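Side-chain contacts in esterase (Rhizomucor miehei CAU432, PDB 4WY8), which hydrolyses carboxylic esters as a carboxylesterase, probably through a serine nucleophile carried on an alpha/beta hydrolase fold: residues P82-F87 with Y105-R110; V139-K144 with A148-V153; S170-I175 with A237-A242; R176-G181 with R248-A253; L254-E259 with S304-H309. All coordinates share one frame; numbering follows the deposited sequence.

Contact 1 of 5, residues P82-F87 with Y105-R110; sequences PPIVFF and YELTVR
Leu107 reaches from helix 101-111 towards strand 83-87 and ends between Ile84 and Phe86, two residues whose CB atoms face the helix. Its CG stands anti to the backbone N (chi1 -177°), which carries the isobutyl fork straight off the helix so that both neighbours can be touched at once. One of them, Ile84, points the end of its ethyl arm, CD1, at the branch point, 4.2 Å from Leu107 CG. On the other flank the Phe86 ring and the leucine cross obliquely, and Leu107 CD2 lies 4.2 Å from Phe86 CD2. The touch is purely apolar, and all three residues are buried. On the flank of the helix that meets helix 301-322, Arg110 NE forms a salt bridge with Glu106 OE1 at 2.9 Å, with the oxygen in the guanidinium plane. Arg110 NH1 has a second carboxylate partner in Asp308 of helix 301-322, which also covers Ile84 through Leu314. Together the elements are the first two members of the beta-alpha-beta unit formed by strand 83-87, helix 101-111 and strand 114-118, whose crossover helix packs on the central sheet of an alpha/beta hydrolase fold.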
# COMPACT_ATOMS: atom_id res chain seq x y z
N PRO A 82 16.37 10.36 -11.35
CA PRO A 82 16.75 9.31 -10.39
C PRO A 82 16.89 7.95 -11.08
O PRO A 82 16.14 7.62 -12.00
CB PRO A 82 15.60 9.29 -9.37
CG PRO A 82 14.46 10.09 -10.00
CD PRO A 82 15.11 11.04 -11.00
N PRO A 83 17.90 7.18 -10.67
CA PRO A 83 18.06 5.87 -11.30
C PRO A 83 17.42 4.77 -10.48
O PRO A 83 17.53 4.75 -9.25
CB PRO A 83 19.58 5.71 -11.38
CG PRO A 83 20.08 6.44 -10.16
CD PRO A 83 19.06 7.53 -9.83
N ILE A 84 16.67 3.91 -11.15
CA ILE A 84 16.12 2.73 -10.55
C ILE A 84 16.77 1.53 -11.21
O ILE A 84 16.53 1.26 -12.38
CB ILE A 84 14.60 2.65 -10.75
CG1 ILE A 84 13.91 3.86 -10.14
CG2 ILE A 84 14.01 1.34 -10.18
CD1 ILE A 84 12.40 3.89 -10.43
N VAL A 85 17.59 0.81 -10.46
CA VAL A 85 18.20 -0.39 -10.98
C VAL A 85 17.27 -1.56 -10.70
O VAL A 85 16.97 -1.88 -9.55
CB VAL A 85 19.58 -0.64 -10.36
CG1 VAL A 85 20.25 -1.78 -11.08
CG2 VAL A 85 20.44 0.62 -10.48
N PHE A 86 16.84 -2.21 -11.77
CA PHE A 86 15.74 -3.17 -11.69
C PHE A 86 16.23 -4.57 -11.98
O PHE A 86 16.91 -4.80 -12.98
CB PHE A 86 14.63 -2.77 -12.68
CG PHE A 86 13.35 -3.53 -12.49
CD1 PHE A 86 13.18 -4.76 -13.13
CD2 PHE A 86 12.33 -3.02 -11.72
CE1 PHE A 86 12.00 -5.49 -12.96
CE2 PHE A 86 11.14 -3.76 -11.55
CZ PHE A 86 10.99 -4.99 -12.18
N PHE A 87 15.86 -5.51 -11.12
CA PHE A 87 16.17 -6.94 -11.29
C PHE A 87 14.89 -7.76 -11.46
O PHE A 87 14.00 -7.79 -10.57
CB PHE A 87 17.00 -7.47 -10.12
CG PHE A 87 18.12 -6.54 -9.71
CD1 PHE A 87 19.08 -6.14 -10.63
CD2 PHE A 87 18.21 -6.07 -8.41
CE1 PHE A 87 20.11 -5.26 -10.26
CE2 PHE A 87 19.24 -5.21 -8.03
CZ PHE A 87 20.19 -4.80 -8.96
N TYR A 105 8.21 -0.13 -18.52
CA TYR A 105 7.80 1.09 -19.23
C TYR A 105 6.87 1.92 -18.35
O TYR A 105 7.05 3.16 -18.23
CB TYR A 105 7.10 0.78 -20.56
CG TYR A 105 8.02 0.34 -21.69
CD1 TYR A 105 9.27 -0.22 -21.44
CD2 TYR A 105 7.62 0.48 -23.03
CE1 TYR A 105 10.10 -0.63 -22.49
CE2 TYR A 105 8.45 0.07 -24.09
CZ TYR A 105 9.69 -0.48 -23.81
OH TYR A 105 10.52 -0.90 -24.83
N GLU A 106 5.91 1.24 -17.69
CA GLU A 106 5.00 1.97 -16.78
C GLU A 106 5.72 2.64 -15.61
O GLU A 106 5.45 3.78 -15.26
CB GLU A 106 3.91 1.03 -16.24
CG GLU A 106 2.81 0.68 -17.24
CD GLU A 106 1.89 1.85 -17.62
OE1 GLU A 106 1.85 2.88 -16.90
OE2 GLU A 106 1.20 1.73 -18.66
N LEU A 107 6.63 1.91 -14.98
CA LEU A 107 7.42 2.45 -13.87
C LEU A 107 8.24 3.65 -14.34
O LEU A 107 8.31 4.69 -13.69
CB LEU A 107 8.33 1.35 -13.32
CG LEU A 107 9.19 1.70 -12.10
CD1 LEU A 107 8.35 2.14 -10.86
CD2 LEU A 107 10.12 0.53 -11.78
N THR A 108 8.85 3.50 -15.51
CA THR A 108 9.62 4.56 -16.13
C THR A 108 8.81 5.83 -16.25
O THR A 108 9.27 6.89 -15.78
CB THR A 108 10.11 4.16 -17.52
OG1 THR A 108 10.99 3.02 -17.42
CG2 THR A 108 10.81 5.34 -18.19
N VAL A 109 7.62 5.76 -16.85
CA VAL A 109 6.92 7.05 -17.06
C VAL A 109 6.17 7.53 -15.83
O VAL A 109 5.98 8.75 -15.65
CB VAL A 109 5.93 6.99 -18.24
CG1 VAL A 109 6.66 6.58 -19.53
CG2 VAL A 109 4.81 5.99 -17.94
N ARG A 110 5.76 6.62 -14.95
CA ARG A 110 5.05 7.07 -13.76
C ARG A 110 6.03 7.70 -12.76
O ARG A 110 5.71 8.68 -12.13
CB ARG A 110 4.28 5.93 -13.11
CG ARG A 110 3.10 5.44 -13.95
CD ARG A 110 2.33 4.37 -13.20
NE ARG A 110 1.52 3.53 -14.09
CZ ARG A 110 0.44 2.85 -13.70
NH1 ARG A 110 0.04 2.91 -12.43
NH2 ARG A 110 -0.21 2.09 -14.58

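Contact 2 of 5, residues V139-K144 with A148-V153; sequences VVWVAK and AKSINV
A tight corner between two consecutive helices of the alpha/beta hydrolase fold brings Trp141 and Val142, at the end of helix 130-143, against Ala148, Ser150, Ile151 and Val153 of helix 145-150 and its exit. Lys144 is the N-cap residue of the second helix. Lys144 O accepts the first helical bond, from Ala148 N at 2.9 Å, with an N-H...O angle of 165°. Ala148 also fills the inside of the corner with its methyl: Ala148 CB lies 3.5 Å from Val142 O and 3.7 Å from Lys144 O. The indole of Trp141 swings out with CG anti to the backbone N (chi1 -170°), which lets its far CH2 corner reach the second helix. There Ile151 CG2 sits at the ring edge, near its plane, 4.3 Å from Trp141 CH2, while Ser150 OG approaches that same CH2 obliquely at 4.0 Å. The polar partner of that hydroxyl is Asn147 O, so the indole merely packs beside it. Asn152, with positive phi, is the C-prime residue of the Schellman motif that ends helix 145-150, and Val153 N bonds back to Ala148 O. The reversal turns Val153 inward towards Pro83 of the central sheet, and there Val153 CG2 meets Val142 CG1 at 4.3 Å.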
# COMPACT_ATOMS: atom_id res chain seq x y z
N VAL A 139 25.03 -2.00 -10.09
CA VAL A 139 24.76 -0.92 -9.13
C VAL A 139 26.02 -0.09 -8.87
O VAL A 139 25.98 1.15 -8.88
CB VAL A 139 24.23 -1.46 -7.79
CG1 VAL A 139 24.11 -0.34 -6.75
CG2 VAL A 139 22.89 -2.18 -7.99
N VAL A 140 27.15 -0.77 -8.65
CA VAL A 140 28.43 -0.10 -8.41
C VAL A 140 28.80 0.79 -9.59
O VAL A 140 29.29 1.90 -9.41
CB VAL A 140 29.57 -1.12 -8.15
CG1 VAL A 140 30.94 -0.44 -8.19
CG2 VAL A 140 29.34 -1.83 -6.84
N TRP A 141 28.55 0.29 -10.80
CA TRP A 141 28.80 1.06 -12.01
C TRP A 141 27.92 2.32 -12.06
O TRP A 141 28.42 3.41 -12.31
CB TRP A 141 28.59 0.20 -13.24
CG TRP A 141 29.07 0.84 -14.52
CD1 TRP A 141 30.29 0.68 -15.11
CD2 TRP A 141 28.34 1.75 -15.37
NE1 TRP A 141 30.37 1.43 -16.25
CE2 TRP A 141 29.19 2.09 -16.44
CE3 TRP A 141 27.05 2.30 -15.33
CZ2 TRP A 141 28.79 2.96 -17.47
CZ3 TRP A 141 26.66 3.17 -16.34
CH2 TRP A 141 27.53 3.49 -17.39
N VAL A 142 26.62 2.17 -11.82
CA VAL A 142 25.70 3.30 -11.86
C VAL A 142 26.01 4.36 -10.78
O VAL A 142 25.91 5.56 -11.05
CB VAL A 142 24.20 2.85 -11.71
CG1 VAL A 142 23.26 4.06 -11.63
CG2 VAL A 142 23.79 1.95 -12.87
N ALA A 143 26.41 3.92 -9.59
CA ALA A 143 26.66 4.86 -8.48
C ALA A 143 27.91 5.74 -8.67
O ALA A 143 28.06 6.78 -8.02
CB ALA A 143 26.79 4.09 -7.19
N LYS A 144 28.80 5.32 -9.55
CA LYS A 144 30.04 6.03 -9.82
C LYS A 144 29.75 7.34 -10.58
O LYS A 144 29.08 7.32 -11.62
CB LYS A 144 30.96 5.08 -10.59
CG LYS A 144 32.43 5.22 -10.34
CD LYS A 144 33.11 3.97 -10.92
CE LYS A 144 34.62 3.97 -10.74
NZ LYS A 144 35.21 2.64 -11.09
N ALA A 148 27.39 7.96 -13.93
CA ALA A 148 26.07 8.54 -13.77
C ALA A 148 25.92 9.78 -14.64
O ALA A 148 24.86 9.98 -15.25
CB ALA A 148 25.79 8.87 -12.31
N LYS A 149 26.96 10.61 -14.72
CA LYS A 149 26.91 11.73 -15.66
C LYS A 149 26.75 11.26 -17.08
O LYS A 149 25.98 11.84 -17.84
CB LYS A 149 28.16 12.61 -15.62
CG LYS A 149 28.11 13.80 -14.69
CD LYS A 149 29.32 14.71 -14.97
CE LYS A 149 29.20 16.05 -14.26
NZ LYS A 149 30.51 16.78 -14.27
N SER A 150 27.45 10.19 -17.42
CA SER A 150 27.37 9.68 -18.79
C SER A 150 25.96 9.23 -19.18
O SER A 150 25.61 9.27 -20.35
CB SER A 150 28.33 8.52 -18.97
OG SER A 150 27.74 7.32 -18.49
N ILE A 151 25.15 8.78 -18.23
CA ILE A 151 23.79 8.39 -18.60
C ILE A 151 22.73 9.33 -18.03
O ILE A 151 21.57 8.96 -17.94
CB ILE A 151 23.47 6.93 -18.17
CG1 ILE A 151 23.60 6.75 -16.65
CG2 ILE A 151 24.39 5.95 -18.89
CD1 ILE A 151 23.05 5.42 -16.14
N ASN A 152 23.14 10.54 -17.64
CA ASN A 152 22.23 11.55 -17.09
C ASN A 152 21.31 11.07 -15.98
O ASN A 152 20.11 11.33 -16.01
CB ASN A 152 21.38 12.16 -18.21
CG ASN A 152 22.07 13.31 -18.93
OD1 ASN A 152 22.69 14.16 -18.29
ND2 ASN A 152 21.98 13.33 -20.25
N VAL A 153 21.88 10.40 -14.98
CA VAL A 153 21.16 10.06 -13.76
C VAL A 153 21.88 10.61 -12.53
O VAL A 153 23.07 10.93 -12.60
CB VAL A 153 20.97 8.52 -13.61
CG1 VAL A 153 20.32 7.93 -14.86
CG2 VAL A 153 22.29 7.84 -13.32

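Contact 3 of 5, residues S170-I175 with A237-A242; sequences SAVVCI and ACPLKA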
# COMPACT_ATOMS: atom_id res chain seq x y z
N SER A 170 17.54 -8.01 -5.27
CA SER A 170 17.59 -6.67 -4.68
C SER A 170 18.02 -6.75 -3.21
O SER A 170 18.94 -6.02 -2.76
CB SER A 170 16.22 -5.96 -4.81
OG SER A 170 15.87 -5.80 -6.18
N ALA A 171 17.36 -7.62 -2.45
CA ALA A 171 17.66 -7.77 -1.03
C ALA A 171 19.15 -8.11 -0.77
O ALA A 171 19.85 -7.49 0.08
CB ALA A 171 16.76 -8.83 -0.41
N VAL A 172 19.62 -9.12 -1.49
CA VAL A 172 20.98 -9.60 -1.23
C VAL A 172 22.06 -8.68 -1.83
O VAL A 172 23.16 -8.60 -1.30
CB VAL A 172 21.17 -11.05 -1.73
CG1 VAL A 172 20.24 -11.96 -0.96
CG2 VAL A 172 20.91 -11.17 -3.25
N VAL A 173 21.75 -7.97 -2.91
CA VAL A 173 22.65 -6.93 -3.39
C VAL A 173 22.77 -5.85 -2.30
O VAL A 173 23.86 -5.33 -2.07
CB VAL A 173 22.19 -6.31 -4.72
CG1 VAL A 173 22.75 -4.90 -4.88
CG2 VAL A 173 22.61 -7.18 -5.88
N CYS A 174 21.67 -5.53 -1.62
CA CYS A 174 21.78 -4.58 -0.50
C CYS A 174 22.69 -5.10 0.62
O CYS A 174 23.63 -4.38 1.05
CB CYS A 174 20.40 -4.23 0.06
SG CYS A 174 19.48 -3.13 -1.03
N ILE A 175 22.45 -6.33 1.09
CA ILE A 175 23.32 -6.89 2.15
C ILE A 175 24.80 -6.90 1.71
O ILE A 175 25.73 -6.56 2.48
CB ILE A 175 22.92 -8.31 2.52
CG1 ILE A 175 21.46 -8.35 2.94
CG2 ILE A 175 23.86 -8.88 3.60
CD1 ILE A 175 20.90 -9.78 3.02
N ALA A 237 21.85 -16.21 -0.70
CA ALA A 237 20.88 -17.01 -1.42
C ALA A 237 19.50 -16.82 -0.76
O ALA A 237 18.51 -16.45 -1.41
CB ALA A 237 21.28 -18.49 -1.38
N CYS A 238 19.47 -17.04 0.55
CA CYS A 238 18.24 -16.97 1.34
C CYS A 238 18.45 -15.95 2.45
O CYS A 238 18.91 -16.29 3.54
CB CYS A 238 17.90 -18.34 1.93
SG CYS A 238 17.75 -19.67 0.68
N PRO A 239 18.14 -14.68 2.17
CA PRO A 239 18.39 -13.62 3.15
C PRO A 239 17.55 -13.74 4.41
O PRO A 239 17.88 -13.07 5.39
CB PRO A 239 18.04 -12.34 2.38
CG PRO A 239 17.14 -12.80 1.23
CD PRO A 239 17.65 -14.17 0.87
N LEU A 240 16.52 -14.57 4.42
CA LEU A 240 15.73 -14.77 5.65
C LEU A 240 16.52 -15.50 6.73
O LEU A 240 16.20 -15.39 7.93
CB LEU A 240 14.46 -15.56 5.34
CG LEU A 240 13.46 -15.77 6.48
CD1 LEU A 240 13.01 -14.44 7.12
CD2 LEU A 240 12.28 -16.58 5.97
N LYS A 241 17.54 -16.24 6.32
CA LYS A 241 18.38 -16.97 7.28
C LYS A 241 19.40 -16.03 7.94
O LYS A 241 20.12 -16.44 8.86
CB LYS A 241 19.13 -18.12 6.57
CG LYS A 241 18.27 -19.12 5.79
CD LYS A 241 19.16 -20.28 5.26
CE LYS A 241 18.42 -21.18 4.26
NZ LYS A 241 17.15 -21.72 4.83
N ALA A 242 19.47 -14.79 7.48
CA ALA A 242 20.42 -13.83 8.07
C ALA A 242 20.06 -13.52 9.51
O ALA A 242 18.89 -13.56 9.90
CB ALA A 242 20.47 -12.54 7.25
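Pro239 packs on Ala171, Val172 and Ile175, where a short 3-10 segment, 239-241, lies against helix 165-179, the helix that follows the probable nucleophile elbow of this alpha/beta hydrolase. The contact between the two segments is apolar throughout. Val172 supplies the broadest touch: Val172 CG1 rests over one side of the pyrrolidine, 3.9 Å from both Pro239 CG and Pro239 CD. That methyl is anti to the carbonyl carbon and beside the backbone N, and in this position it leans out from the helix to the proline. One turn on, Ile175 crosses the ring at about a right angle and touches with the end of its ethyl arm. Ala171 adds its methyl near the rim of the ring, with Ala171 CB 4.3 Å from Pro239 CG. Positions 171, 172 and 175 thus form one face of the helix, and Tyr270 of helix 264-276 also packs on Ala171, Ile175 and Pro239, so the proline lies in a buried junction of three elements. Hydrogen bonds act round the apolar touch: Lys241 N to Cys238 O and Ala242 N to Pro239 O close the tight turn, and Asn168 ND2, earlier on the helix, ties the helix to Ala237 O. At the tip of the isoleucine, Ile175 CD1 stops 3.9 Å from Pro239 CB.

Contact 4 of 5, residues R176-G181 with R248-A253; sequences RAKQLG and RVLPRA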
# COMPACT_ATOMS: atom_id res chain seq x y z
N ARG A 176 25.03 -7.29 0.47
CA ARG A 176 26.37 -7.35 -0.07
C ARG A 176 27.06 -5.98 -0.14
O ARG A 176 28.22 -5.86 0.25
CB ARG A 176 26.36 -7.99 -1.45
CG ARG A 176 27.75 -8.19 -1.97
CD ARG A 176 28.44 -9.30 -1.17
NE ARG A 176 29.88 -9.20 -1.30
CZ ARG A 176 30.57 -9.58 -2.37
NH1 ARG A 176 29.95 -10.11 -3.41
NH2 ARG A 176 31.89 -9.43 -2.38
N ALA A 177 26.36 -4.96 -0.62
CA ALA A 177 26.93 -3.63 -0.67
C ALA A 177 27.25 -3.14 0.75
O ALA A 177 28.24 -2.47 0.97
CB ALA A 177 25.98 -2.64 -1.38
N LYS A 178 26.39 -3.49 1.70
CA LYS A 178 26.68 -3.14 3.09
C LYS A 178 28.00 -3.77 3.54
O LYS A 178 28.83 -3.12 4.16
CB LYS A 178 25.56 -3.59 4.03
CG LYS A 178 25.92 -3.38 5.50
CD LYS A 178 25.09 -4.22 6.45
CE LYS A 178 25.55 -4.06 7.90
NZ LYS A 178 24.75 -4.91 8.84
N GLN A 179 28.18 -5.05 3.23
CA GLN A 179 29.42 -5.74 3.62
C GLN A 179 30.69 -5.16 2.96
O GLN A 179 31.79 -5.28 3.50
CB GLN A 179 29.29 -7.24 3.32
CG GLN A 179 28.35 -7.87 4.36
CD GLN A 179 28.39 -9.38 4.39
OE1 GLN A 179 29.06 -10.03 3.57
NE2 GLN A 179 27.67 -9.95 5.36
N LEU A 180 30.53 -4.53 1.79
CA LEU A 180 31.65 -3.84 1.13
C LEU A 180 31.81 -2.37 1.57
O LEU A 180 32.58 -1.62 0.99
CB LEU A 180 31.50 -3.93 -0.39
CG LEU A 180 31.95 -5.22 -1.10
CD1 LEU A 180 31.75 -6.52 -0.32
CD2 LEU A 180 31.37 -5.32 -2.51
N GLY A 181 31.07 -1.98 2.61
CA GLY A 181 31.15 -0.64 3.15
C GLY A 181 30.64 0.46 2.23
O GLY A 181 31.03 1.62 2.37
N ARG A 248 21.25 -5.10 9.85
CA ARG A 248 21.26 -3.73 10.36
C ARG A 248 21.79 -2.78 9.30
O ARG A 248 22.55 -3.21 8.43
CB ARG A 248 22.12 -3.65 11.62
CG ARG A 248 21.56 -4.45 12.76
CD ARG A 248 22.18 -4.10 14.10
NE ARG A 248 21.57 -4.93 15.14
CZ ARG A 248 20.49 -4.57 15.82
NH1 ARG A 248 19.93 -3.39 15.56
NH2 ARG A 248 19.99 -5.37 16.75
N VAL A 249 21.43 -1.51 9.41
CA VAL A 249 21.85 -0.46 8.47
C VAL A 249 21.75 -0.90 6.99
O VAL A 249 22.67 -0.82 6.19
CB VAL A 249 23.29 0.09 8.89
CG1 VAL A 249 23.46 -0.04 10.41
CG2 VAL A 249 24.47 -0.59 8.21
N LEU A 250 20.56 -1.37 6.62
CA LEU A 250 20.24 -1.61 5.21
C LEU A 250 19.42 -0.44 4.66
O LEU A 250 18.87 0.38 5.43
CB LEU A 250 19.48 -2.93 5.06
CG LEU A 250 20.33 -4.18 5.24
CD1 LEU A 250 19.51 -5.42 4.99
CD2 LEU A 250 21.56 -4.16 4.36
N PRO A 251 19.32 -0.34 3.32
CA PRO A 251 18.56 0.81 2.81
C PRO A 251 17.06 0.77 3.12
O PRO A 251 16.47 -0.30 3.28
CB PRO A 251 18.83 0.76 1.29
CG PRO A 251 20.14 0.02 1.17
CD PRO A 251 20.07 -1.03 2.26
N ARG A 252 16.48 1.94 3.30
CA ARG A 252 15.03 2.13 3.43
C ARG A 252 14.26 1.18 2.48
O ARG A 252 14.56 1.11 1.28
CB ARG A 252 14.70 3.60 3.15
CG ARG A 252 13.23 3.98 3.09
CD ARG A 252 13.08 5.49 2.77
NE ARG A 252 11.83 5.77 2.05
CZ ARG A 252 10.68 6.02 2.66
NH1 ARG A 252 10.62 6.02 3.99
NH2 ARG A 252 9.57 6.24 1.94
N ALA A 253 13.30 0.44 3.02
CA ALA A 253 12.73 -0.70 2.30
C ALA A 253 11.22 -0.65 2.15
O ALA A 253 10.51 -0.28 3.09
CB ALA A 253 13.11 -2.00 3.00
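Lys178 lies across the loop 248-253 and touches three of its residues in succession, Leu250 near the root, Val249 along the shaft and Arg248 at the end. Its CG is anti to the backbone N (chi1 173°), and the later torsions are all near anti, which keeps the chain extended as it leaves the last turn of helix 165-179. At the base, Lys178 CB is 4.1 Å from Leu250 CD2; that leucine points its CB past the helix, but its branched end bends back to the lysine. Val249 meets the chain at about a right angle, with Val249 CG2 sitting 3.6 Å from Lys178 CE. Its phi is positive, and of its two methyls it is CG2 that lies against the lysine methylenes. Lys178 NZ then donates to Arg248 O at 2.8 Å, arriving well off the C=O direction (126°) and tilted 35° from the carbonyl plane. Arg248 itself leads its extended side chain away from the helix, towards Asp245 in a long, weak ion pair. Just past the lysine the helix closes in a Schellman motif with Gly181 at C-prime, Gly181 N bonding to Lys178 O. The charged end is thus met by the main-chain oxygen of Arg248, with Asp246 O as a weak second acceptor, while its methylenes are covered by aliphatic groups: the lysine joins helix end to loop probably by charge-dipole attraction as well as by packing.

Contact 5 of 5, residues L254-E259 with S304-H309; sequences LVITAE and SEILDH
Ile256 meets Ile306 where strand 253-258 of the central sheet of the alpha/beta hydrolase fold passes beneath helix 301-322, in ordinary helix-on-sheet packing. From its CA the strand residue directs CB at the helix, and the side chain divides there. The CG2 branch, anti to the backbone N, is not the one that makes the close approach to Ile306. The other branch starts at CG1, which is anti to the carbonyl carbon (chi1 -66°), a setting that sends the ethyl arm up towards the helix. At its end Ile256 CD1 reaches the CG2 methyl of Ile306, 4.1 Å away. The two isoleucines slide past each other in opposite directions, so the tip of one meets the short branch of the other. Around them Tyr286 of the neighbouring strand 281-286 packs on both, and Ile310 adds a further helix residue over Ile256. Two residues back on the strand, Leu254 also points at the helix, towards His309. His309 ND1 is hydrogen-bonded to Tyr286 OH, and the imidazole stacks on His309 of the second subunit, which places this packing directly behind the dimer interface. Leu254 approaches the ring obliquely, with Leu254 CD1 lying 4.5 Å from His309 NE2.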
# COMPACT_ATOMS: atom_id res chain seq x y z
N LEU A 254 10.75 -1.07 0.98
CA LEU A 254 9.32 -1.33 0.74
C LEU A 254 9.18 -2.79 0.34
O LEU A 254 9.74 -3.23 -0.66
CB LEU A 254 8.77 -0.39 -0.34
CG LEU A 254 7.34 -0.64 -0.88
CD1 LEU A 254 6.29 -0.53 0.23
CD2 LEU A 254 6.99 0.30 -2.07
N VAL A 255 8.45 -3.56 1.16
CA VAL A 255 8.27 -4.98 0.92
C VAL A 255 6.80 -5.22 0.64
O VAL A 255 5.93 -4.94 1.48
CB VAL A 255 8.74 -5.83 2.13
CG1 VAL A 255 8.65 -7.35 1.82
CG2 VAL A 255 10.17 -5.46 2.48
N ILE A 256 6.51 -5.70 -0.57
CA ILE A 256 5.13 -5.92 -1.00
C ILE A 256 4.88 -7.40 -1.18
O ILE A 256 5.61 -8.07 -1.92
CB ILE A 256 4.83 -5.15 -2.31
CG1 ILE A 256 4.89 -3.65 -2.06
CG2 ILE A 256 3.43 -5.48 -2.83
CD1 ILE A 256 5.07 -2.87 -3.33
N THR A 257 3.85 -7.92 -0.52
CA THR A 257 3.54 -9.35 -0.66
C THR A 257 2.12 -9.55 -1.21
O THR A 257 1.25 -8.65 -1.11
CB THR A 257 3.65 -10.12 0.69
OG1 THR A 257 2.79 -9.52 1.68
CG2 THR A 257 5.10 -10.14 1.20
N ALA A 258 1.91 -10.72 -1.81
CA ALA A 258 0.60 -11.09 -2.34
C ALA A 258 -0.09 -12.04 -1.39
O ALA A 258 0.53 -12.96 -0.84
CB ALA A 258 0.74 -11.74 -3.74
N GLU A 259 -1.40 -11.84 -1.20
CA GLU A 259 -2.16 -12.70 -0.31
C GLU A 259 -2.16 -14.16 -0.76
O GLU A 259 -1.95 -15.05 0.05
CB GLU A 259 -3.59 -12.20 -0.18
CG GLU A 259 -4.43 -13.05 0.77
CD GLU A 259 -5.89 -12.65 0.76
OE1 GLU A 259 -6.35 -12.16 -0.30
OE2 GLU A 259 -6.58 -12.86 1.79
N SER A 304 -1.41 -2.06 -11.42
CA SER A 304 -1.28 -0.62 -11.64
C SER A 304 -1.40 0.18 -10.35
O SER A 304 -0.65 1.18 -10.13
CB SER A 304 -2.33 -0.14 -12.66
OG SER A 304 -2.17 1.24 -12.93
N GLU A 305 -2.34 -0.21 -9.49
CA GLU A 305 -2.42 0.47 -8.20
C GLU A 305 -1.10 0.32 -7.45
O GLU A 305 -0.55 1.28 -6.91
CB GLU A 305 -3.56 -0.08 -7.34
CG GLU A 305 -4.93 -0.09 -8.00
CD GLU A 305 -5.45 1.28 -8.41
OE1 GLU A 305 -5.11 2.32 -7.77
OE2 GLU A 305 -6.20 1.32 -9.41
N ILE A 306 -0.56 -0.88 -7.48
CA ILE A 306 0.68 -1.19 -6.78
C ILE A 306 1.79 -0.33 -7.32
O ILE A 306 2.57 0.21 -6.54
CB ILE A 306 1.04 -2.68 -6.89
CG1 ILE A 306 0.13 -3.52 -5.99
CG2 ILE A 306 2.50 -2.95 -6.49
CD1 ILE A 306 0.27 -5.05 -6.29
N LEU A 307 1.87 -0.18 -8.64
CA LEU A 307 2.89 0.73 -9.21
C LEU A 307 2.70 2.18 -8.76
O LEU A 307 3.68 2.88 -8.50
CB LEU A 307 2.89 0.65 -10.73
CG LEU A 307 3.51 -0.62 -11.30
CD1 LEU A 307 3.68 -0.42 -12.79
CD2 LEU A 307 4.86 -0.91 -10.67
N ASP A 308 1.46 2.66 -8.67
CA ASP A 308 1.24 4.02 -8.16
C ASP A 308 1.74 4.17 -6.70
O ASP A 308 2.33 5.19 -6.31
CB ASP A 308 -0.25 4.39 -8.26
CG ASP A 308 -0.71 4.62 -9.71
OD1 ASP A 308 0.15 4.87 -10.59
OD2 ASP A 308 -1.94 4.53 -9.95
N HIS A 309 1.51 3.12 -5.91
CA HIS A 309 2.02 3.05 -4.55
C HIS A 309 3.55 3.11 -4.48
O HIS A 309 4.14 3.93 -3.75
CB HIS A 309 1.51 1.78 -3.91
CG HIS A 309 1.88 1.65 -2.48
ND1 HIS A 309 1.52 0.56 -1.72
CD2 HIS A 309 2.57 2.48 -1.65
CE1 HIS A 309 1.96 0.73 -0.48
NE2 HIS A 309 2.60 1.88 -0.42

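In the fold
The five contacts distribute helices and loops round one mixed sheet. Contacts 1, 2 and 3 follow in series along the chain, contacts 3 and 4 alternate their segments, and contact 5 comes last. Contacts 3 and 4 share helix 165-179, with centres about 10 Å apart. Contact 1 touches contact 2 through Pro83, Val85 and Phe87, and contact 5 through Arg110; both of these centres lie about 15 Å away. Strands 83-87 and 253-258 bring contacts 1 and 5 to the same sheet, and helix 301-322 carries that side to the second subunit. Contacts 1 and 3 lie on opposite sides of the chain's centre, and packing thus covers both sides of the sheet carrying the probable nucleophile elbow.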